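Local coordinates for cupin 2, conserved barrel domain protein (Novosphingobium aromaticivorans DSM 12444, PDB 3ES1) that is of unknown function but has a cupin-like fold and probably forms a two-fold symmetric dimer, at the interface of chains A and B. Sequence-based numbering; all coordinates share one arbitrary frame. Chains: chain A/B, Cupin 2, conserved barrel domain protein.

The interface of chains A and B. Residues chain A 102, 104, 127, 150; chain B 50, 81, 148, 150.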
# COMPACT_ATOMS: atom_id res chain seq x y z
N TYR A 102 -3.85 1.71 -4.53
CA TYR A 102 -4.17 0.55 -3.74
C TYR A 102 -4.70 1.05 -2.40
O TYR A 102 -4.00 1.74 -1.66
CB TYR A 102 -2.95 -0.36 -3.52
CG TYR A 102 -2.26 -0.78 -4.77
CD1 TYR A 102 -3.00 -1.19 -5.91
CD2 TYR A 102 -0.85 -0.78 -4.86
CE1 TYR A 102 -2.34 -1.59 -7.08
CE2 TYR A 102 -0.20 -1.18 -6.05
CZ TYR A 102 -0.96 -1.61 -7.15
OH TYR A 102 -0.31 -2.00 -8.32
N ILE A 104 -6.35 -0.02 1.32
CA ILE A 104 -6.53 -1.13 2.27
C ILE A 104 -7.32 -0.69 3.47
O ILE A 104 -6.93 0.25 4.20
CB ILE A 104 -5.16 -1.79 2.71
CG1 ILE A 104 -4.31 -2.16 1.46
CG2 ILE A 104 -5.40 -3.08 3.48
CD1 ILE A 104 -3.29 -1.09 1.06
N ILE A 127 -9.34 -4.80 0.03
CA ILE A 127 -8.45 -4.00 -0.83
C ILE A 127 -9.12 -3.51 -2.11
O ILE A 127 -9.77 -4.28 -2.84
CB ILE A 127 -7.17 -4.80 -1.20
CG1 ILE A 127 -6.39 -5.15 0.10
CG2 ILE A 127 -6.30 -4.00 -2.17
CD1 ILE A 127 -5.18 -6.15 -0.08
N ILE A 150 -2.23 3.96 -1.16
CA ILE A 150 -1.02 4.11 -1.94
C ILE A 150 -1.35 4.53 -3.38
O ILE A 150 -1.99 3.81 -4.12
CB ILE A 150 -0.19 2.80 -1.97
CG1 ILE A 150 0.20 2.33 -0.55
CG2 ILE A 150 1.12 3.00 -2.79
CD1 ILE A 150 -0.88 1.57 0.25
N VAL B 50 -2.32 -9.65 -4.98
CA VAL B 50 -3.53 -8.87 -5.18
C VAL B 50 -3.55 -8.16 -6.53
O VAL B 50 -4.54 -8.23 -7.23
CB VAL B 50 -3.76 -7.92 -3.98
CG1 VAL B 50 -4.88 -6.96 -4.27
CG2 VAL B 50 -4.10 -8.81 -2.72
N ILE B 81 1.28 -5.48 -5.28
CA ILE B 81 0.65 -5.51 -3.94
C ILE B 81 0.27 -6.94 -3.63
O ILE B 81 -0.41 -7.59 -4.40
CB ILE B 81 -0.56 -4.51 -3.75
CG1 ILE B 81 -1.17 -4.59 -2.33
CG2 ILE B 81 -1.64 -4.72 -4.82
CD1 ILE B 81 -2.11 -3.43 -1.96
N ALA B 148 0.16 -6.23 4.57
CA ALA B 148 -0.02 -5.84 3.16
C ALA B 148 1.25 -5.14 2.71
O ALA B 148 1.70 -4.15 3.34
CB ALA B 148 -1.23 -4.86 3.01
N ILE B 150 3.26 -3.33 -0.53
CA ILE B 150 3.33 -2.69 -1.83
C ILE B 150 4.79 -2.42 -2.23
O ILE B 150 5.49 -1.66 -1.59
CB ILE B 150 2.54 -1.36 -1.87
CG1 ILE B 150 1.05 -1.56 -1.49
CG2 ILE B 150 2.60 -0.71 -3.28
CD1 ILE B 150 0.72 -1.67 0.02
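With chi1 at 180°, B:Ile81 sends its CG1 branch out opposite the backbone N and sets CG2 between that N and the carbonyl carbon, which places CG2 over the ring of A:Tyr102 and lets the CG1 branch, extended at chi2 165°, pass the tyrosine CB; A:Tyr102, at chi1 -54°, holds its ring anti to the carbonyl carbon, and the two side chains run antiparallel, alongside one another. They meet where the beta-sheets of two cupin barrels pack face against face in the two-fold dimer of the deposited assembly, which may be the biological unit, so the contact recurs with the chains exchanged. The CG2 methyl of B:Ile81 sits over the centre of the phenol ring, 3.7 Å from its centroid, in a CH-pi contact. The CG1 branch of B:Ile81 runs past the root of the ring, its terminal methyl B:Ile81 CD1 lying 3.5 Å from A:Tyr102 CB. B:Ile150, on strand 145-153, bounds the same ring at its edge: CG2 lies in the ring plane, 3.8 Å from A:Tyr102 CD2. The ring is thus touched both on a face and along a side by branched aliphatic groups, which should restrict its rotation. Close to the axis, B:Ile150 meets its own symmetry mate, the two side chains pointing at each other tip to tip with A:Ile150 CD1 3.6 Å from B:Ile150 CD1. A:Ile104, two residues on from A:Tyr102 in strand 99-107, directs its CD1 methyl at B:Ile81 CD1, 4.0 Å away, and more loosely at the tip of B:Ile150. At the flank, A:Ile127 and B:Val50 approach end-on and pair branch with branch: A:Ile127 CG2 is 3.9 Å from B:Val50 CG1, and the extended CD1 arm of the isoleucine meets the valine's CG2.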